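Local coordinates for protein 2-oxoglutarate-dependent dioxygenase DAO (Oryza sativa subsp. indica, PDB 6KUN) that probably catalyses the irreversible iron- and 2-oxoglutarate-dependent oxidation of the auxin indole-3-acetic acid to inactive 2-oxoindole-3-acetic acid, at residues D26-A29 with C33-V36; P43-E48 with R114-A119; F89-A94 with A98-F103; V218-S223 with E293-L298. All blocks are in the same frame, centred on the assembly; numbering follows the deposited sequence.

Interaction 1 of 4, residues D26-A29 with C33-V36; sequences DACA and CFRV
The Phe34 ring is met by Cys28 at the CE1 corner, where SG stands 3.5 Å from CE1 and lies neither squarely above the ring nor in line with its rim. From the centroid of the Phe34 ring, SG is 4.5 Å away and 57° off the normal, an oblique sulfur-aromatic contact. The Phe34 side chain also touches Val131 of helix 111-138 and Val213 of strand 211-215. Its placement follows from chi1 of 59°, which puts CG between the backbone N and the carbonyl carbon and turns the ring to the helix side, within reach of Cys28 SG. Nearer the backbone, Ala27 turns its methyl to the root of the same side chain, with Ala27 CB 4.0 Å from Phe34 CB. Cys33 points away from the helix and packs on strand 211-215. The contact belongs to a beta-alpha-beta unit, in which helix 18-30 links strand 6-8 to its parallel neighbour, strand 33-37. No hydrogen bond crosses between residues 26-29 and 33-36. With all four touching residues buried, attachment of the helix to the strand here probably rests mainly on dispersion between small side chains and one ring, together with the polarisable sulfur.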
loop_
_atom_site.group_PDB
_atom_site.type_symbol
_atom_site.label_atom_id
_atom_site.label_comp_id
_atom_site.label_asym_id
_atom_site.label_seq_id
_atom_site.Cartn_x
_atom_site.Cartn_y
_atom_site.Cartn_z
ATOM N N ASP B 26 22.735 16.354 9.727
ATOM C CA ASP B 26 21.950 17.318 10.462
ATOM C C ASP B 26 20.683 16.695 11.022
ATOM O O ASP B 26 20.298 16.963 12.169
ATOM C CB ASP B 26 21.617 18.493 9.545
ATOM C CG ASP B 26 21.026 19.631 10.289
ATOM O OD1 ASP B 26 21.774 20.264 11.071
ATOM O OD2 ASP B 26 19.816 19.874 10.114
ATOM N N ALA B 27 20.050 15.819 10.265
ATOM C CA ALA B 27 18.870 15.125 10.778
ATOM C C ALA B 27 19.238 14.222 11.946
ATOM O O ALA B 27 18.535 14.198 12.952
ATOM C CB ALA B 27 18.211 14.320 9.664
ATOM N N CYS B 28 20.336 13.490 11.832
ATOM C CA CYS B 28 20.781 12.625 12.917
ATOM C C CYS B 28 21.161 13.426 14.167
ATOM O O CYS B 28 20.896 12.986 15.300
ATOM C CB CYS B 28 21.974 11.790 12.441
ATOM S SG CYS B 28 21.547 10.533 11.243
ATOM N N ALA B 29 21.797 14.589 13.981
ATOM C CA ALA B 29 22.300 15.332 15.121
ATOM C C ALA B 29 21.181 16.078 15.846
ATOM O O ALA B 29 21.179 16.180 17.074
ATOM C CB ALA B 29 23.379 16.314 14.665
ATOM N N CYS B 33 16.201 11.093 13.668
ATOM C CA CYS B 33 15.148 10.421 12.927
ATOM C C CYS B 33 15.090 11.022 11.533
ATOM O O CYS B 33 15.233 12.235 11.374
ATOM C CB CYS B 33 13.759 10.581 13.568
ATOM S SG CYS B 33 12.358 9.674 12.730
ATOM N N PHE B 34 14.937 10.179 10.529
ATOM C CA PHE B 34 14.805 10.630 9.157
ATOM C C PHE B 34 14.170 9.530 8.322
ATOM O O PHE B 34 14.181 8.350 8.697
ATOM C CB PHE B 34 16.153 11.065 8.566
ATOM C CG PHE B 34 17.227 9.997 8.539
ATOM C CD1 PHE B 34 18.006 9.738 9.653
ATOM C CD2 PHE B 34 17.515 9.303 7.366
ATOM C CE1 PHE B 34 19.012 8.796 9.636
ATOM C CE2 PHE B 34 18.555 8.323 7.359
ATOM C CZ PHE B 34 19.284 8.088 8.489
ATOM N N ARG B 35 13.611 9.939 7.184
ATOM C CA ARG B 35 13.092 8.998 6.188
ATOM C C ARG B 35 14.163 8.701 5.142
ATOM O O ARG B 35 14.986 9.560 4.833
ATOM C CB ARG B 35 11.856 9.553 5.492
ATOM C CG ARG B 35 10.746 10.009 6.398
ATOM C CD ARG B 35 9.412 10.100 5.638
ATOM N NE ARG B 35 8.482 9.041 6.054
ATOM C CZ ARG B 35 7.427 9.222 6.850
ATOM N NH1 ARG B 35 7.123 10.430 7.325
ATOM N NH2 ARG B 35 6.657 8.190 7.166
ATOM N N VAL B 36 14.152 7.472 4.589
ATOM C CA VAL B 36 15.049 7.142 3.473
ATOM C C VAL B 36 14.239 6.744 2.252
ATOM O O VAL B 36 13.369 5.859 2.329
ATOM C CB VAL B 36 16.076 6.035 3.778
ATOM C CG1 VAL B 36 17.155 6.545 4.700
ATOM C CG2 VAL B 36 15.424 4.804 4.329
#

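Interaction 2 of 4, residues P43-E48 with R114-A119; sequences PGLQAE and RETVKA
Thr116 turns its CB toward the helix of Glu48, and from there the side chain divides into an apolar and a polar branch. The methyl branch carries the contact: Thr116 CG2 lies 3.7 Å from Glu48 C and equally near Glu48 O, resting on the backbone of the opposing helix. It also reaches Glu48 CB at 4.1 Å and, more loosely, Leu45 CD1 at 4.5 Å. The hydroxyl, OG1, stays with its own helix, hydrogen-bonded to the carbonyl O of His112 one turn earlier. This division follows from chi1 of -64°, which sets OG1 beside the backbone N and CG2 anti to it. One turn further along, Ala119 CB lies 4.2 Å from Leu45 CD1. The contact is slight and is made by van der Waals touches, with no hydrogen bond across it, and Glu48 is exposed at its margin. The short helical segments approach to 10.1 Å between axes, with 125° between their N-to-C directions. Further along helix 43-57, Met49 and Ala52 continue the packing against Thr116, while Tyr120 and Arg123 of helix 111-138 cover more of Leu45. At the start of helix 43-57, Pro43 packs on Gly44 of the second subunit.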
loop_
_atom_site.group_PDB
_atom_site.type_symbol
_atom_site.label_atom_id
_atom_site.label_comp_id
_atom_site.label_asym_id
_atom_site.label_seq_id
_atom_site.Cartn_x
_atom_site.Cartn_y
_atom_site.Cartn_z
ATOM N N PRO B 43 9.627 -2.545 -5.315
ATOM C CA PRO B 43 8.212 -2.499 -4.906
ATOM C C PRO B 43 7.507 -3.840 -4.879
ATOM O O PRO B 43 6.611 -4.070 -4.051
ATOM C CB PRO B 43 7.566 -1.596 -5.984
ATOM C CG PRO B 43 8.673 -0.746 -6.480
ATOM C CD PRO B 43 9.914 -1.614 -6.430
ATOM N N GLY B 44 7.844 -4.718 -5.807
ATOM C CA GLY B 44 7.243 -6.025 -5.800
ATOM C C GLY B 44 7.561 -6.767 -4.522
ATOM O O GLY B 44 6.677 -7.393 -3.928
ATOM N N LEU B 45 8.822 -6.717 -4.083
ATOM C CA LEU B 45 9.206 -7.394 -2.848
ATOM C C LEU B 45 8.499 -6.772 -1.653
ATOM O O LEU B 45 8.008 -7.475 -0.771
ATOM C CB LEU B 45 10.736 -7.318 -2.672
ATOM C CG LEU B 45 11.236 -8.006 -1.405
ATOM C CD1 LEU B 45 10.859 -9.499 -1.371
ATOM C CD2 LEU B 45 12.717 -7.845 -1.293
ATOM N N GLN B 46 8.411 -5.443 -1.609
ATOM C CA GLN B 46 7.683 -4.827 -0.504
ATOM C C GLN B 46 6.237 -5.291 -0.474
ATOM O O GLN B 46 5.663 -5.479 0.607
ATOM C CB GLN B 46 7.736 -3.306 -0.638
ATOM C CG GLN B 46 9.104 -2.739 -0.444
ATOM C CD GLN B 46 9.076 -1.271 -0.643
ATOM O OE1 GLN B 46 8.328 -0.576 0.042
ATOM N NE2 GLN B 46 9.841 -0.783 -1.606
ATOM N N ALA B 47 5.612 -5.440 -1.642
ATOM C CA ALA B 47 4.220 -5.883 -1.674
ATOM C C ALA B 47 4.103 -7.336 -1.216
ATOM O O ALA B 47 3.186 -7.716 -0.482
ATOM C CB ALA B 47 3.652 -5.742 -3.097
ATOM N N GLU B 48 5.014 -8.163 -1.661
ATOM C CA GLU B 48 4.960 -9.571 -1.262
ATOM C C GLU B 48 5.185 -9.721 0.244
ATOM O O GLU B 48 4.560 -10.581 0.889
ATOM C CB GLU B 48 6.008 -10.357 -2.053
ATOM C CG GLU B 48 5.796 -10.275 -3.545
ATOM C CD GLU B 48 6.932 -10.867 -4.338
ATOM O OE1 GLU B 48 7.849 -11.444 -3.721
ATOM O OE2 GLU B 48 6.908 -10.744 -5.584
ATOM N N ARG B 114 7.985 -18.209 3.752
ATOM C CA ARG B 114 9.339 -18.366 4.270
ATOM C C ARG B 114 10.376 -17.717 3.365
ATOM O O ARG B 114 11.286 -17.041 3.839
ATOM C CB ARG B 114 9.645 -19.874 4.465
ATOM C CG ARG B 114 8.632 -20.588 5.430
ATOM C CD ARG B 114 8.784 -22.138 5.452
ATOM N NE ARG B 114 10.128 -22.532 5.057
ATOM C CZ ARG B 114 10.437 -23.384 4.088
ATOM N NH1 ARG B 114 9.489 -24.013 3.397
ATOM N NH2 ARG B 114 11.715 -23.629 3.829
ATOM N N GLU B 115 10.265 -17.930 2.061
ATOM C CA GLU B 115 11.202 -17.358 1.117
ATOM C C GLU B 115 11.120 -15.834 1.110
ATOM O O GLU B 115 12.155 -15.168 0.965
ATOM C CB GLU B 115 10.926 -17.869 -0.309
ATOM C CG GLU B 115 11.848 -17.227 -1.380
ATOM C CD GLU B 115 11.528 -17.618 -2.835
ATOM O OE1 GLU B 115 10.580 -18.407 -3.065
ATOM O OE2 GLU B 115 12.236 -17.125 -3.748
ATOM N N THR B 116 9.901 -15.276 1.203
ATOM C CA THR B 116 9.723 -13.832 1.161
ATOM C C THR B 116 10.328 -13.192 2.398
ATOM O O THR B 116 11.052 -12.205 2.306
ATOM C CB THR B 116 8.234 -13.450 1.074
ATOM O OG1 THR B 116 7.659 -13.917 -0.142
ATOM C CG2 THR B 116 8.044 -11.911 1.153
ATOM N N VAL B 117 10.082 -13.800 3.552
ATOM C CA VAL B 117 10.643 -13.301 4.791
ATOM C C VAL B 117 12.161 -13.343 4.724
ATOM O O VAL B 117 12.851 -12.393 5.124
ATOM C CB VAL B 117 10.110 -14.088 5.996
ATOM C CG1 VAL B 117 10.896 -13.701 7.279
ATOM C CG2 VAL B 117 8.665 -13.816 6.198
ATOM N N LYS B 118 12.701 -14.426 4.190
ATOM C CA LYS B 118 14.144 -14.549 4.071
ATOM C C LYS B 118 14.703 -13.432 3.211
ATOM O O LYS B 118 15.696 -12.786 3.591
ATOM C CB LYS B 118 14.494 -15.914 3.488
ATOM C CG LYS B 118 15.971 -16.206 3.384
ATOM C CD LYS B 118 16.210 -17.670 2.957
ATOM C CE LYS B 118 17.702 -17.965 2.900
ATOM N NZ LYS B 118 18.008 -19.365 3.268
ATOM N N ALA B 119 14.095 -13.196 2.043
ATOM C CA ALA B 119 14.611 -12.180 1.135
ATOM C C ALA B 119 14.532 -10.799 1.767
ATOM O O ALA B 119 15.489 -10.013 1.681
ATOM C CB ALA B 119 13.843 -12.223 -0.199
#

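Interaction 3 of 4, residues F89-A94 with A98-F103; sequences FGLCDA and ADVDAF
A strand-turn-helix connection is closed by the Asp99 carboxylate, which reaches the backbone of Asp93 where strand 86-92 gives way to helix 97-106. Asp93 N donates to Asp99 OD2 over 2.7 Å, nearly straight at 166°; it meets the oxygen on its anti side, 20° out of the carboxylate plane. The donor belongs to the cis peptide linking Cys92 and Asp93, so the carboxylate binds the N-H of that peptide, consistent with holding the turn. Asp93's own carboxylate turns elsewhere: OD1 takes hydrogen bonds from the backbone N atoms of Ala95 and Cys151.

Beyond this polar end apolar side chains do most of the touching, with two backbone carbonyls beside them. Leu91 lies over one face of the Phe103 ring, its CG 4.0 Å from the ring centroid in a CH-pi contact displaced toward the rim. Gly90 O approaches the ring obliquely, 3.3 Å from Phe103 CE2. Val100 CG2 lies 4.1 Å from Leu91 CD1 and 3.4 Å from Ala94 O. With an alanine in place of Phe103, Leu91 would lose the face it rests on and a gap would probably open between strand and helix.

Strand 86-92 lies in the large mixed sheet between strands 151-158 and 75-77. The helix runs back along it, 146° between the short axes, with Ile70 and Ile71 touching Phe103 and Ala102.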
loop_
_atom_site.group_PDB
_atom_site.type_symbol
_atom_site.label_atom_id
_atom_site.label_comp_id
_atom_site.label_asym_id
_atom_site.label_seq_id
_atom_site.Cartn_x
_atom_site.Cartn_y
_atom_site.Cartn_z
ATOM N N PHE B 89 7.185 -11.547 15.765
ATOM C CA PHE B 89 8.172 -12.548 15.381
ATOM C C PHE B 89 9.506 -11.838 15.362
ATOM O O PHE B 89 9.636 -10.802 14.686
ATOM C CB PHE B 89 7.909 -13.127 13.972
ATOM C CG PHE B 89 6.663 -13.946 13.854
ATOM C CD1 PHE B 89 5.426 -13.345 13.673
ATOM C CD2 PHE B 89 6.746 -15.337 13.825
ATOM C CE1 PHE B 89 4.273 -14.112 13.505
ATOM C CE2 PHE B 89 5.608 -16.117 13.664
ATOM C CZ PHE B 89 4.375 -15.518 13.500
ATOM N N GLY B 90 10.475 -12.357 16.099
ATOM C CA GLY B 90 11.804 -11.783 16.154
ATOM C C GLY B 90 12.873 -12.775 15.757
ATOM O O GLY B 90 12.755 -13.981 16.029
ATOM N N LEU B 91 13.932 -12.253 15.161
ATOM C CA LEU B 91 15.042 -13.028 14.626
ATOM C C LEU B 91 16.338 -12.349 15.023
ATOM O O LEU B 91 16.619 -11.237 14.585
ATOM C CB LEU B 91 14.945 -13.143 13.118
ATOM C CG LEU B 91 15.936 -14.042 12.382
ATOM C CD1 LEU B 91 15.743 -13.742 10.869
ATOM C CD2 LEU B 91 17.367 -13.928 12.740
ATOM N N CYS B 92 17.108 -13.028 15.842
ATOM C CA CYS B 92 18.493 -12.712 16.214
ATOM C C CYS B 92 19.318 -13.979 15.987
ATOM O O CYS B 92 18.899 -15.056 16.434
ATOM C CB CYS B 92 18.559 -12.298 17.685
ATOM S SG CYS B 92 20.046 -11.419 18.122
ATOM N N ASP B 93 20.453 -13.895 15.276
ATOM C CA ASP B 93 21.136 -12.692 14.773
ATOM C C ASP B 93 20.863 -12.502 13.276
ATOM O O ASP B 93 21.282 -13.290 12.463
ATOM C CB ASP B 93 22.668 -12.837 15.049
ATOM C CG ASP B 93 23.493 -11.670 14.528
ATOM O OD1 ASP B 93 22.942 -10.721 13.935
ATOM O OD2 ASP B 93 24.728 -11.681 14.726
ATOM N N ALA B 94 20.130 -11.433 12.925
ATOM C CA ALA B 94 19.693 -11.247 11.555
ATOM C C ALA B 94 20.810 -10.819 10.621
ATOM O O ALA B 94 20.575 -10.726 9.420
ATOM C CB ALA B 94 18.554 -10.233 11.498
ATOM N N ALA B 98 23.615 -17.907 8.877
ATOM C CA ALA B 98 23.214 -19.215 9.371
ATOM C C ALA B 98 21.930 -19.141 10.197
ATOM O O ALA B 98 21.075 -20.041 10.108
ATOM C CB ALA B 98 24.371 -19.806 10.175
ATOM N N ASP B 99 21.768 -18.054 10.978
ATOM C CA ASP B 99 20.578 -17.837 11.794
ATOM C C ASP B 99 19.364 -17.503 10.932
ATOM O O ASP B 99 18.229 -17.890 11.251
ATOM C CB ASP B 99 20.775 -16.658 12.769
ATOM C CG ASP B 99 21.734 -16.955 13.920
ATOM O OD1 ASP B 99 22.207 -18.086 14.010
ATOM O OD2 ASP B 99 22.013 -16.034 14.737
ATOM N N VAL B 100 19.569 -16.661 9.914
ATOM C CA VAL B 100 18.488 -16.288 9.017
ATOM C C VAL B 100 18.015 -17.515 8.244
ATOM O O VAL B 100 16.817 -17.741 8.078
ATOM C CB VAL B 100 18.947 -15.160 8.065
ATOM C CG1 VAL B 100 17.896 -14.933 6.998
ATOM C CG2 VAL B 100 19.250 -13.845 8.838
ATOM N N ASP B 101 18.955 -18.310 7.737
ATOM C CA ASP B 101 18.589 -19.530 7.022
ATOM C C ASP B 101 17.749 -20.460 7.905
ATOM O O ASP B 101 16.677 -20.933 7.496
ATOM C CB ASP B 101 19.862 -20.215 6.538
ATOM C CG ASP B 101 20.646 -19.378 5.544
ATOM O OD1 ASP B 101 20.155 -18.318 5.098
ATOM O OD2 ASP B 101 21.781 -19.784 5.210
ATOM N N ALA B 102 18.205 -20.715 9.135
ATOM C CA ALA B 102 17.534 -21.695 9.995
ATOM C C ALA B 102 16.196 -21.184 10.486
ATOM O O ALA B 102 15.233 -21.955 10.612
ATOM C CB ALA B 102 18.440 -22.052 11.176
ATOM N N PHE B 103 16.110 -19.902 10.792
ATOM C CA PHE B 103 14.833 -19.297 11.163
ATOM C C PHE B 103 13.793 -19.515 10.065
ATOM O O PHE B 103 12.698 -20.029 10.329
ATOM C CB PHE B 103 15.036 -17.799 11.453
ATOM C CG PHE B 103 13.794 -17.066 11.915
ATOM C CD1 PHE B 103 12.965 -16.436 11.005
ATOM C CD2 PHE B 103 13.503 -16.951 13.243
ATOM C CE1 PHE B 103 11.850 -15.757 11.443
ATOM C CE2 PHE B 103 12.375 -16.284 13.677
ATOM C CZ PHE B 103 11.553 -15.672 12.761
#

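Interaction 4 of 4, residues V218-S223 with E293-L298; sequences VGQAWS and EALARL
Leu295 presses one methyl closely against the aliphatic part of Gln220, its CD1 3.7 Å from Gln220 CG, whereas its other methyl makes a looser touch, CD2 lying 4.5 Å from Ala221 CB. The two side chains cross at a slant. CG stands anti to the backbone N of Gln220 (chi1 153°), and it is this carbon that meets the methyl. Leu295 in turn has CG beside its backbone N (chi1 -82°), with both methyls directed at the helix. Phe275 touches both Leu295 and Ala221, and Tyr280 of helix 277-287 adds a further wall, so the small direct contact forms part of a larger buried apolar cluster.

In this jelly-roll oxygenase, helix 217-222 follows strand 211-215 of the main sheet, and the C-terminal segment 293-298 returns after helix 277-287 to lie against helix 217-222. Val218, two residues before Gln220, is hydrogen-bonded through its backbone to Ser176, a residue lining the indole-3-acetic acid pocket. The helix finishes firmly: Gly219 O accepts from both Ser223 N, at 3.0 Å, and Ser223 OG, at 2.8 Å, the hydroxyl approaching 18° out of the carbonyl plane.

The far side of 293-298 is open. Glu293, Ala296 and Arg297 are exposed, the segment is tied by backbone bonds such as Ala296 N to Glu293 O, and Arg297 pairs with Glu289 in a salt bridge.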
loop_
_atom_site.group_PDB
_atom_site.type_symbol
_atom_site.label_atom_id
_atom_site.label_comp_id
_atom_site.label_asym_id
_atom_site.label_seq_id
_atom_site.Cartn_x
_atom_site.Cartn_y
_atom_site.Cartn_z
ATOM N N VAL B 218 23.224 3.478 21.585
ATOM C CA VAL B 218 24.573 3.184 21.086
ATOM C C VAL B 218 25.014 4.150 19.992
ATOM O O VAL B 218 26.207 4.499 19.903
ATOM C CB VAL B 218 24.686 1.736 20.612
ATOM C CG1 VAL B 218 25.956 1.556 19.794
ATOM C CG2 VAL B 218 24.664 0.773 21.797
ATOM N N GLY B 219 24.084 4.628 19.167
ATOM C CA GLY B 219 24.437 5.669 18.210
ATOM C C GLY B 219 24.963 6.933 18.890
ATOM O O GLY B 219 25.948 7.566 18.421
ATOM N N GLN B 220 24.274 7.356 19.970
ATOM C CA GLN B 220 24.682 8.544 20.723
ATOM C C GLN B 220 26.046 8.332 21.361
ATOM O O GLN B 220 26.874 9.233 21.375
ATOM C CB GLN B 220 23.612 8.858 21.775
ATOM C CG GLN B 220 24.042 9.603 23.055
ATOM C CD GLN B 220 24.273 11.094 22.854
ATOM O OE1 GLN B 220 23.972 11.672 21.789
ATOM N NE2 GLN B 220 24.841 11.717 23.869
ATOM N N ALA B 221 26.314 7.135 21.869
ATOM C CA ALA B 221 27.577 6.886 22.555
ATOM C C ALA B 221 28.721 6.687 21.561
ATOM O O ALA B 221 29.791 7.286 21.700
ATOM C CB ALA B 221 27.452 5.692 23.514
ATOM N N TRP B 222 28.519 5.878 20.538
ATOM C CA TRP B 222 29.533 5.685 19.509
ATOM C C TRP B 222 29.887 6.983 18.801
ATOM O O TRP B 222 31.026 7.158 18.348
ATOM C CB TRP B 222 29.010 4.658 18.511
ATOM C CG TRP B 222 29.877 4.379 17.347
ATOM C CD1 TRP B 222 30.780 3.345 17.220
ATOM C CD2 TRP B 222 29.894 5.084 16.126
ATOM N NE1 TRP B 222 31.377 3.412 15.989
ATOM C CE2 TRP B 222 30.838 4.461 15.291
ATOM C CE3 TRP B 222 29.191 6.194 15.638
ATOM C CZ2 TRP B 222 31.101 4.911 14.012
ATOM C CZ3 TRP B 222 29.446 6.628 14.370
ATOM C CH2 TRP B 222 30.403 5.998 13.571
ATOM N N SER B 223 28.939 7.898 18.673
ATOM C CA SER B 223 29.199 9.135 17.944
ATOM C C SER B 223 29.774 10.229 18.844
ATOM O O SER B 223 29.902 11.369 18.413
ATOM C CB SER B 223 27.927 9.615 17.280
ATOM O OG SER B 223 27.035 10.147 18.240
ATOM N N GLU B 293 18.192 7.604 29.674
ATOM C CA GLU B 293 18.673 8.151 30.939
ATOM C C GLU B 293 19.855 7.345 31.456
ATOM O O GLU B 293 20.780 7.899 32.050
ATOM C CB GLU B 293 17.558 8.166 31.998
ATOM C CG GLU B 293 16.211 8.700 31.489
ATOM C CD GLU B 293 15.332 7.566 30.991
ATOM O OE1 GLU B 293 14.106 7.653 31.142
ATOM O OE2 GLU B 293 15.907 6.569 30.488
ATOM N N ALA B 294 19.840 6.027 31.246
ATOM C CA ALA B 294 20.902 5.186 31.782
ATOM C C ALA B 294 22.261 5.510 31.173
ATOM O O ALA B 294 23.284 5.155 31.753
ATOM C CB ALA B 294 20.575 3.711 31.557
ATOM N N LEU B 295 22.322 6.161 30.010
ATOM C CA LEU B 295 23.648 6.517 29.504
ATOM C C LEU B 295 24.371 7.485 30.426
ATOM O O LEU B 295 25.598 7.568 30.393
ATOM C CB LEU B 295 23.585 7.141 28.121
ATOM C CG LEU B 295 23.495 6.182 26.944
ATOM C CD1 LEU B 295 23.528 7.029 25.654
ATOM C CD2 LEU B 295 24.573 5.134 26.920
ATOM N N ALA B 296 23.637 8.277 31.206
ATOM C CA ALA B 296 24.312 9.212 32.106
ATOM C C ALA B 296 25.092 8.469 33.177
ATOM O O ALA B 296 26.045 9.009 33.736
ATOM C CB ALA B 296 23.312 10.162 32.762
ATOM N N ARG B 297 24.729 7.218 33.461
ATOM C CA ARG B 297 25.522 6.456 34.408
ATOM C C ARG B 297 26.848 6.017 33.813
ATOM O O ARG B 297 27.663 5.452 34.534
ATOM C CB ARG B 297 24.708 5.246 34.872
ATOM C CG ARG B 297 23.314 5.643 35.325
ATOM C CD ARG B 297 22.489 4.456 35.636
ATOM N NE ARG B 297 21.172 4.807 36.134
ATOM C CZ ARG B 297 20.902 5.084 37.403
ATOM N NH1 ARG B 297 21.875 5.078 38.305
ATOM N NH2 ARG B 297 19.667 5.378 37.768
ATOM N N LEU B 298 27.081 6.259 32.524
ATOM C CA LEU B 298 28.280 5.811 31.826
ATOM C C LEU B 298 29.197 6.970 31.417
ATOM O O LEU B 298 30.057 6.800 30.549
ATOM C CB LEU B 298 27.864 4.973 30.614
ATOM C CG LEU B 298 27.071 3.729 31.012
ATOM C CD1 LEU B 298 26.515 2.925 29.859
ATOM C CD2 LEU B 298 27.992 2.836 31.848
#

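Overall arrangement
Interactions 1, 3 and 4 are buried and use rings or branched aliphatic side chains, whereas interaction 2, at the surface and close to the second subunit, is a light methyl contact beside an exposed glutamate. Interactions 1 and 3 each set a helix against a strand of the same mixed sheet, on opposite sides of the chain's centre, their centres 28 Å apart; both use a phenylalanine, but only interaction 3 adds a hydrogen bond across. Interactions 2 and 3 are directly joined: Lys118 NZ forms a 3.0 Å salt bridge with Asp101 OD1, tying helix 111-138 to helix 97-106. Helix 111-138 also runs past interaction 1. Interaction 4, far from interaction 2, brings the C-terminal segment onto the core through leucine methyls.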